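Local atomic coordinates of LYND (Lyngbya aestuarii, PDB entry 4V1T), a protein that probably uses ATP and magnesium to convert residues of a leader-bearing precursor peptide (PatE) into heterocycles during cyanobactin biosynthesis. Residues T82-L88 with A102-A107; W558-R564 with P673-D678. All blocks are in the same frame, centred on the assembly; numbering follows the deposited sequence.

How the contacts relate
In both contacts a chain leaving a strand or helix packs on a later part of the chain, in contact 1 the start of a helix and in contact 2 an irregular loop. Contact 1 lies in the N-terminal region, which includes a winged helix-turn-helix family match, between strand 81-83 and helix 103-109; contact 2 lies within the YcaO cyclodehydratase domain. They sit on opposite sides of the chain's centre, centres 81 Å and nearest atoms about 68 Å apart. Contact 2 is in the nucleotide-binding part of the chain but does not line the site: the side chain of Trp558 is about 13 Å from a bound magnesium ion. Contact 1 is mainly apolar; contact 2 adds aromatic and hydrogen-bonded pairs.

Contact 1 (T82-L88 with A102-A107); sequences TEAAPEL and APPVAA
The edge strand of a winged helix-turn-helix domain runs out here into a loop that runs alongside the N-terminal turn of a later helix, a loop-to-helix packing of alanine, proline and leucine side chains. Thr82 and Glu83 belong to strand 81-83, which pairs with strand 6-9; the extended backbone continues to Ala85, where a type I beta turn to Leu88 is closed by Leu88 N to Ala85 O at 3.1 Å. Opposite, Ala102 is the N-cap of helix 103-109, and Ala106 N to Ala102 O (3.0 Å) and Ala107 N to Pro103 O (2.9 Å) form the first turn. The segments run in the same direction: CA of Thr82 is 6.3 Å from CA of Ala102, CA of Ala85 4.6 Å from CA of Pro104, and CA of Leu88 6.9 Å from CA of Ala107.

Pro103 and Pro104 bury the most surface; prolines suit the first turn of a helix, where backbone amides have no helical acceptor. Ala85 CB sits 3.8 Å from Pro103 CB and 4.1 Å from Pro104 CD; its small size permits the close approach. Both rings also meet Glu83 O, at 3.3 Å from Pro103 CG and 3.2 Å from Pro104 CD. Pro103 packs on Ala93 of helix 90-98 as well. Leu88, in the mt rotamer, closes the far end, its CD1 reaching Ala107 CB at 3.9 Å and Pro103 O at 3.3 Å.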
ATOM      1  N   THR B  82     -18.739   2.461 -33.799  1.00 57.24           N
ATOM      2  CA  THR B  82     -17.669   3.226 -34.424  1.00 58.78           C
ATOM      3  C   THR B  82     -17.516   2.866 -35.891  1.00 52.40           C
ATOM      4  O   THR B  82     -17.985   1.827 -36.349  1.00 66.09           O
ATOM      5  CB  THR B  82     -16.315   3.016 -33.693  1.00 62.49           C
ATOM      6  OG1 THR B  82     -15.318   3.875 -34.259  1.00 57.26           O
ATOM      7  CG2 THR B  82     -15.841   1.559 -33.790  1.00 58.20           C
ATOM      8  N   GLU B  83     -16.854   3.748 -36.615  1.00 59.02           N
ATOM      9  CA  GLU B  83     -16.448   3.483 -37.983  1.00 65.79           C
ATOM     10  C   GLU B  83     -15.314   2.461 -37.961  1.00 54.55           C
ATOM     11  O   GLU B  83     -14.431   2.526 -37.099  1.00 54.28           O
ATOM     12  CB  GLU B  83     -15.983   4.783 -38.637  1.00 76.34           C
ATOM     13  CG  GLU B  83     -16.216   4.883 -40.128  1.00 83.27           C
ATOM     14  CD  GLU B  83     -15.492   6.071 -40.735  1.00 91.86           C
ATOM     15  OE1 GLU B  83     -15.095   6.983 -39.970  1.00 82.81           O
ATOM     16  OE2 GLU B  83     -15.306   6.084 -41.969  1.00 95.49           O
ATOM     17  N   ALA B  84     -15.325   1.520 -38.897  1.00 50.63           N
ATOM     18  CA  ALA B  84     -14.227   0.564 -38.998  1.00 55.63           C
ATOM     19  C   ALA B  84     -13.101   1.144 -39.846  1.00 57.67           C
ATOM     20  O   ALA B  84     -13.351   1.894 -40.794  1.00 49.38           O
ATOM     21  CB  ALA B  84     -14.706  -0.743 -39.580  1.00 56.47           C
ATOM     22  N   ALA B  85     -11.865   0.799 -39.493  1.00 46.92           N
ATOM     23  CA  ALA B  85     -10.683   1.234 -40.242  1.00 45.19           C
ATOM     24  C   ALA B  85     -10.149   0.075 -41.072  1.00 45.17           C
ATOM     25  O   ALA B  85      -9.518  -0.832 -40.522  1.00 47.27           O
ATOM     26  CB  ALA B  85      -9.610   1.739 -39.298  1.00 46.66           C
ATOM     27  N   PRO B  86     -10.395   0.095 -42.392  1.00 46.28           N
ATOM     28  CA  PRO B  86     -10.023  -1.043 -43.245  1.00 53.11           C
ATOM     29  C   PRO B  86      -8.548  -1.405 -43.182  1.00 48.18           C
ATOM     30  O   PRO B  86      -8.203  -2.570 -43.347  1.00 62.92           O
ATOM     31  CB  PRO B  86     -10.382  -0.560 -44.654  1.00 61.28           C
ATOM     32  CG  PRO B  86     -11.413   0.489 -44.455  1.00 60.09           C
ATOM     33  CD  PRO B  86     -11.068   1.159 -43.164  1.00 46.68           C
ATOM     34  N   GLU B  87      -7.695  -0.416 -42.940  1.00 49.44           N
ATOM     35  CA  GLU B  87      -6.250  -0.618 -42.996  1.00 56.86           C
ATOM     36  C   GLU B  87      -5.688  -1.247 -41.733  1.00 47.15           C
ATOM     37  O   GLU B  87      -4.501  -1.528 -41.659  1.00 56.29           O
ATOM     38  CB  GLU B  87      -5.523   0.702 -43.280  1.00 67.01           C
ATOM     39  CG  GLU B  87      -5.885   1.850 -42.360  1.00 72.81           C
ATOM     40  CD  GLU B  87      -7.041   2.677 -42.890  1.00 67.99           C
ATOM     41  OE1 GLU B  87      -6.849   3.418 -43.874  1.00 77.24           O
ATOM     42  OE2 GLU B  87      -8.147   2.571 -42.332  1.00 59.88           O
ATOM     43  N   LEU B  88      -6.542  -1.478 -40.741  1.00 51.62           N
ATOM     44  CA  LEU B  88      -6.109  -2.104 -39.486  1.00 45.66           C
ATOM     45  C   LEU B  88      -6.662  -3.516 -39.351  1.00 42.57           C
ATOM     46  O   LEU B  88      -7.813  -3.768 -39.697  1.00 43.85           O
ATOM     47  CB  LEU B  88      -6.578  -1.276 -38.291  1.00 37.80           C
ATOM     48  CG  LEU B  88      -6.021   0.128 -38.129  1.00 41.54           C
ATOM     49  CD1 LEU B  88      -6.689   0.804 -36.948  1.00 47.72           C
ATOM     50  CD2 LEU B  88      -4.513   0.118 -37.967  1.00 40.33           C
ATOM     51  N   ALA B 102     -11.280   5.580 -31.659  1.00 32.87           N
ATOM     52  CA  ALA B 102     -11.900   5.104 -32.899  1.00 49.15           C
ATOM     53  C   ALA B 102     -10.814   4.588 -33.833  1.00 45.94           C
ATOM     54  O   ALA B 102      -9.832   5.285 -34.072  1.00 39.05           O
ATOM     55  CB  ALA B 102     -12.691   6.217 -33.566  1.00 45.88           C
ATOM     56  N   PRO B 103     -10.968   3.364 -34.358  1.00 52.38           N
ATOM     57  CA  PRO B 103      -9.884   2.798 -35.159  1.00 51.40           C
ATOM     58  C   PRO B 103      -9.428   3.651 -36.356  1.00 39.54           C
ATOM     59  O   PRO B 103      -8.243   3.648 -36.650  1.00 45.57           O
ATOM     60  CB  PRO B 103     -10.446   1.448 -35.618  1.00 57.01           C
ATOM     61  CG  PRO B 103     -11.878   1.453 -35.272  1.00 57.69           C
ATOM     62  CD  PRO B 103     -12.051   2.397 -34.149  1.00 52.83           C
ATOM     63  N   PRO B 104     -10.343   4.355 -37.046  1.00 44.80           N
ATOM     64  CA  PRO B 104      -9.822   5.211 -38.117  1.00 43.09           C
ATOM     65  C   PRO B 104      -8.961   6.368 -37.603  1.00 37.19           C
ATOM     66  O   PRO B 104      -8.052   6.808 -38.297  1.00 41.03           O
ATOM     67  CB  PRO B 104     -11.090   5.739 -38.799  1.00 50.48           C
ATOM     68  CG  PRO B 104     -12.159   5.577 -37.802  1.00 58.70           C
ATOM     69  CD  PRO B 104     -11.815   4.347 -37.034  1.00 49.81           C
ATOM     70  N   VAL B 105      -9.261   6.854 -36.402  1.00 38.21           N
ATOM     71  CA  VAL B 105      -8.428   7.873 -35.760  1.00 38.38           C
ATOM     72  C   VAL B 105      -7.056   7.319 -35.398  1.00 42.22           C
ATOM     73  O   VAL B 105      -6.039   7.990 -35.568  1.00 37.34           O
ATOM     74  CB  VAL B 105      -9.098   8.439 -34.490  1.00 36.61           C
ATOM     75  CG1 VAL B 105      -8.149   9.351 -33.731  1.00 42.09           C
ATOM     76  CG2 VAL B 105     -10.381   9.182 -34.854  1.00 37.78           C
ATOM     77  N   ALA B 106      -7.034   6.091 -34.892  1.00 42.24           N
ATOM     78  CA  ALA B 106      -5.781   5.432 -34.521  1.00 45.31           C
ATOM     79  C   ALA B 106      -4.921   5.197 -35.749  1.00 43.59           C
ATOM     80  O   ALA B 106      -3.707   5.377 -35.708  1.00 32.88           O
ATOM     81  CB  ALA B 106      -6.057   4.114 -33.813  1.00 57.87           C
ATOM     82  N   ALA B 107      -5.553   4.783 -36.840  1.00 42.67           N
ATOM     83  CA  ALA B 107      -4.833   4.495 -38.074  1.00 47.46           C
ATOM     84  C   ALA B 107      -4.113   5.737 -38.598  1.00 48.49           C
ATOM     85  O   ALA B 107      -2.988   5.657 -39.091  1.00 44.35           O
ATOM     86  CB  ALA B 107      -5.798   3.966 -39.123  1.00 41.32           C
TER

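Contact 2 (W558-R564 with P673-D678)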
ATOM      1  N   TRP B 558      20.577  18.737  31.701  1.00 45.69           N
ATOM      2  CA  TRP B 558      20.550  17.541  32.529  1.00 39.27           C
ATOM      3  C   TRP B 558      21.807  16.702  32.363  1.00 52.29           C
ATOM      4  O   TRP B 558      22.449  16.324  33.350  1.00 41.15           O
ATOM      5  CB  TRP B 558      19.315  16.705  32.190  1.00 45.70           C
ATOM      6  CG  TRP B 558      19.417  15.255  32.575  1.00 38.34           C
ATOM      7  CD1 TRP B 558      19.521  14.740  33.834  1.00 41.08           C
ATOM      8  CD2 TRP B 558      19.398  14.135  31.679  1.00 39.40           C
ATOM      9  NE1 TRP B 558      19.585  13.362  33.776  1.00 47.96           N
ATOM     10  CE2 TRP B 558      19.502  12.970  32.466  1.00 44.85           C
ATOM     11  CE3 TRP B 558      19.298  14.007  30.290  1.00 43.40           C
ATOM     12  CZ2 TRP B 558      19.519  11.694  31.906  1.00 47.52           C
ATOM     13  CZ3 TRP B 558      19.313  12.742  29.736  1.00 43.95           C
ATOM     14  CH2 TRP B 558      19.424  11.600  30.542  1.00 54.43           C
ATOM     15  N   TRP B 559      22.161  16.426  31.115  1.00 55.77           N
ATOM     16  CA  TRP B 559      23.241  15.497  30.809  1.00 51.74           C
ATOM     17  C   TRP B 559      24.621  15.987  31.243  1.00 48.19           C
ATOM     18  O   TRP B 559      25.392  15.246  31.851  1.00 40.38           O
ATOM     19  CB  TRP B 559      23.262  15.210  29.308  1.00 46.42           C
ATOM     20  CG  TRP B 559      24.320  14.242  28.911  1.00 36.77           C
ATOM     21  CD1 TRP B 559      25.586  14.538  28.495  1.00 40.48           C
ATOM     22  CD2 TRP B 559      24.216  12.820  28.898  1.00 40.76           C
ATOM     23  NE1 TRP B 559      26.275  13.387  28.218  1.00 50.54           N
ATOM     24  CE2 TRP B 559      25.455  12.317  28.458  1.00 52.68           C
ATOM     25  CE3 TRP B 559      23.191  11.918  29.207  1.00 46.80           C
ATOM     26  CZ2 TRP B 559      25.700  10.956  28.329  1.00 49.28           C
ATOM     27  CZ3 TRP B 559      23.436  10.568  29.081  1.00 48.50           C
ATOM     28  CH2 TRP B 559      24.682  10.098  28.646  1.00 45.42           C
ATOM     29  N   TYR B 560      24.943  17.230  30.915  1.00 45.06           N
ATOM     30  CA  TYR B 560      26.300  17.725  31.102  1.00 46.26           C
ATOM     31  C   TYR B 560      26.543  18.256  32.508  1.00 40.23           C
ATOM     32  O   TYR B 560      27.682  18.264  32.978  1.00 50.76           O
ATOM     33  CB  TYR B 560      26.622  18.784  30.045  1.00 46.37           C
ATOM     34  CG  TYR B 560      26.720  18.170  28.676  1.00 42.75           C
ATOM     35  CD1 TYR B 560      27.839  17.417  28.300  1.00 38.27           C
ATOM     36  CD2 TYR B 560      25.670  18.283  27.768  1.00 44.53           C
ATOM     37  CE1 TYR B 560      27.907  16.824  27.052  1.00 52.06           C
ATOM     38  CE2 TYR B 560      25.735  17.700  26.525  1.00 42.68           C
ATOM     39  CZ  TYR B 560      26.849  16.970  26.170  1.00 49.48           C
ATOM     40  OH  TYR B 560      26.889  16.390  24.925  1.00 44.34           O
ATOM     41  N   ASN B 561      25.485  18.686  33.187  1.00 50.93           N
ATOM     42  CA  ASN B 561      25.584  18.986  34.613  1.00 51.28           C
ATOM     43  C   ASN B 561      25.377  17.715  35.437  1.00 51.69           C
ATOM     44  O   ASN B 561      25.558  17.727  36.643  1.00 41.96           O
ATOM     45  CB  ASN B 561      24.571  20.050  35.024  1.00 54.18           C
ATOM     46  CG  ASN B 561      24.834  21.393  34.370  1.00 52.92           C
ATOM     47  OD1 ASN B 561      25.708  22.147  34.801  1.00 50.66           O
ATOM     48  ND2 ASN B 561      24.070  21.705  33.333  1.00 55.56           N
ATOM     49  N   ARG B 562      25.002  16.624  34.768  1.00 45.67           N
ATOM     50  CA  ARG B 562      24.735  15.346  35.416  1.00 50.11           C
ATOM     51  C   ARG B 562      23.787  15.529  36.592  1.00 53.18           C
ATOM     52  O   ARG B 562      24.068  15.130  37.721  1.00 55.75           O
ATOM     53  CB  ARG B 562      26.040  14.675  35.847  1.00 48.97           C
ATOM     54  CG  ARG B 562      26.863  14.177  34.666  1.00 43.44           C
ATOM     55  CD  ARG B 562      28.146  13.498  35.111  1.00 41.84           C
ATOM     56  NE  ARG B 562      29.225  14.452  35.351  1.00 52.38           N
ATOM     57  CZ  ARG B 562      30.485  14.109  35.600  1.00 57.67           C
ATOM     58  NH1 ARG B 562      30.827  12.830  35.635  1.00 62.18           N
ATOM     59  NH2 ARG B 562      31.411  15.042  35.795  1.00 58.10           N
ATOM     60  N   LEU B 563      22.651  16.145  36.305  1.00 50.43           N
ATOM     61  CA  LEU B 563      21.673  16.466  37.324  1.00 43.20           C
ATOM     62  C   LEU B 563      20.856  15.253  37.709  1.00 43.89           C
ATOM     63  O   LEU B 563      20.592  14.392  36.877  1.00 44.77           O
ATOM     64  CB  LEU B 563      20.745  17.579  36.829  1.00 49.26           C
ATOM     65  CG  LEU B 563      21.433  18.899  36.463  1.00 49.26           C
ATOM     66  CD1 LEU B 563      20.463  19.845  35.778  1.00 53.00           C
ATOM     67  CD2 LEU B 563      22.030  19.551  37.697  1.00 49.64           C
ATOM     68  N   ARG B 564      20.462  15.188  38.977  1.00 54.03           N
ATOM     69  CA  ARG B 564      19.532  14.171  39.446  1.00 55.73           C
ATOM     70  C   ARG B 564      18.108  14.692  39.277  1.00 54.00           C
ATOM     71  O   ARG B 564      17.754  15.716  39.846  1.00 56.16           O
ATOM     72  CB  ARG B 564      19.808  13.809  40.912  1.00 56.12           C
ATOM     73  CG  ARG B 564      21.242  13.381  41.205  1.00 59.72           C
ATOM     74  CD  ARG B 564      21.638  12.079  40.511  1.00 61.41           C
ATOM     75  NE  ARG B 564      21.083  10.901  41.185  1.00 68.06           N
ATOM     76  CZ  ARG B 564      19.959  10.273  40.845  1.00 78.95           C
ATOM     77  NH1 ARG B 564      19.230  10.686  39.818  1.00 97.14           N
ATOM     78  NH2 ARG B 564      19.554   9.215  41.541  1.00 78.66           N
ATOM     79  N   PRO B 673      24.620   7.480  37.362  1.00 50.05           N
ATOM     80  CA  PRO B 673      23.489   7.509  38.302  1.00 55.55           C
ATOM     81  C   PRO B 673      22.461   8.597  38.000  1.00 53.27           C
ATOM     82  O   PRO B 673      21.328   8.524  38.484  1.00 53.14           O
ATOM     83  CB  PRO B 673      24.163   7.767  39.657  1.00 51.37           C
ATOM     84  CG  PRO B 673      25.446   8.423  39.324  1.00 54.70           C
ATOM     85  CD  PRO B 673      25.887   7.865  38.008  1.00 51.40           C
ATOM     86  N   TYR B 674      22.856   9.587  37.204  1.00 44.72           N
ATOM     87  CA  TYR B 674      21.948  10.636  36.773  1.00 43.72           C
ATOM     88  C   TYR B 674      20.927  10.143  35.727  1.00 46.32           C
ATOM     89  O   TYR B 674      20.111  10.927  35.233  1.00 43.93           O
ATOM     90  CB  TYR B 674      22.735  11.826  36.211  1.00 44.68           C
ATOM     91  CG  TYR B 674      23.721  11.464  35.113  1.00 45.51           C
ATOM     92  CD1 TYR B 674      25.021  11.083  35.418  1.00 56.68           C
ATOM     93  CD2 TYR B 674      23.352  11.515  33.775  1.00 52.14           C
ATOM     94  CE1 TYR B 674      25.918  10.748  34.422  1.00 63.26           C
ATOM     95  CE2 TYR B 674      24.243  11.188  32.773  1.00 57.26           C
ATOM     96  CZ  TYR B 674      25.519  10.804  33.103  1.00 60.13           C
ATOM     97  OH  TYR B 674      26.400  10.479  32.109  1.00 57.17           O
ATOM     98  N   LEU B 675      20.976   8.853  35.394  1.00 51.21           N
ATOM     99  CA  LEU B 675      20.010   8.245  34.484  1.00 58.90           C
ATOM    100  C   LEU B 675      18.771   7.746  35.213  1.00 54.33           C
ATOM    101  O   LEU B 675      17.681   7.716  34.642  1.00 49.95           O
ATOM    102  CB  LEU B 675      20.643   7.082  33.722  1.00 54.63           C
ATOM    103  CG  LEU B 675      21.663   7.418  32.631  1.00 54.13           C
ATOM    104  CD1 LEU B 675      22.121   6.131  31.970  1.00 44.17           C
ATOM    105  CD2 LEU B 675      21.101   8.367  31.587  1.00 56.40           C
ATOM    106  N   LEU B 676      18.933   7.340  36.467  1.00 49.90           N
ATOM    107  CA  LEU B 676      17.805   6.834  37.230  1.00 70.46           C
ATOM    108  C   LEU B 676      17.271   7.949  38.115  1.00 55.97           C
ATOM    109  O   LEU B 676      18.005   8.866  38.476  1.00 51.06           O
ATOM    110  CB  LEU B 676      18.197   5.592  38.033  1.00 78.97           C
ATOM    111  CG  LEU B 676      19.304   5.715  39.070  1.00 69.82           C
ATOM    112  CD1 LEU B 676      18.737   6.170  40.410  1.00 80.29           C
ATOM    113  CD2 LEU B 676      20.013   4.376  39.208  1.00 65.92           C
ATOM    114  N   PRO B 677      15.977   7.897  38.447  1.00 56.24           N
ATOM    115  CA  PRO B 677      15.404   9.002  39.211  1.00 64.47           C
ATOM    116  C   PRO B 677      15.890   9.036  40.651  1.00 60.53           C
ATOM    117  O   PRO B 677      16.159   7.984  41.233  1.00 64.49           O
ATOM    118  CB  PRO B 677      13.909   8.721  39.146  1.00 66.07           C
ATOM    119  CG  PRO B 677      13.813   7.232  39.007  1.00 63.93           C
ATOM    120  CD  PRO B 677      14.995   6.830  38.182  1.00 59.14           C
ATOM    121  N   ASP B 678      16.008  10.228  41.221  1.00 61.11           N
ATOM    122  CA  ASP B 678      16.358  10.324  42.633  1.00 77.96           C
ATOM    123  C   ASP B 678      15.078  10.236  43.443  1.00 67.71           C
ATOM    124  O   ASP B 678      14.148  11.026  43.259  1.00 61.83           O
ATOM    125  CB  ASP B 678      17.145  11.601  42.951  1.00 92.77           C
ATOM    126  CG  ASP B 678      16.354  12.856  42.701  1.00 91.00           C
ATOM    127  OD1 ASP B 678      15.608  12.898  41.694  1.00104.26           O
ATOM    128  OD2 ASP B 678      16.489  13.797  43.517  1.00 66.02           O
TER
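One face and the edge of Tyr674 are used at once where a Schellman motif ends helix 538-561 in the YcaO domain. Arg562, with positive phi, is the C' residue: Leu563 N hydrogen-bonds to Trp558 O at 3.0 Å and Arg562 N, weakly, to Trp559 O at 3.2 Å. The chain thus turned, Tyr674 fits against it. Its edge meets the face of Trp559 in a T-shaped stack, centroids of the tyrosine ring and the six-membered ring 5.3 Å apart and planes at 89°, while Arg562 CG makes a CH-pi contact over its face, 3.8 Å from the ring centroid. Tyr674 OH is hydrogen-bonded to Asn769 ND2, and Trp559 NE1 to Thr771 O, so the C-terminal tail of the chain joins the same cluster.

Leu675 CD2 fills in beside the indoles, 3.7 Å from Trp558 CZ2 and 4.1 Å from Trp559 CZ3. Two side chains of 558-564 hydrogen-bond to the backbone of 673-678: Trp558 NE1 donates to Tyr674 O at 2.9 Å, and Arg564 reaches along the loop with its guanidinium between Pro673 O and Asp678 CB, on opposite faces. There Arg564 NH1 donates to Leu676 O at 2.6 Å.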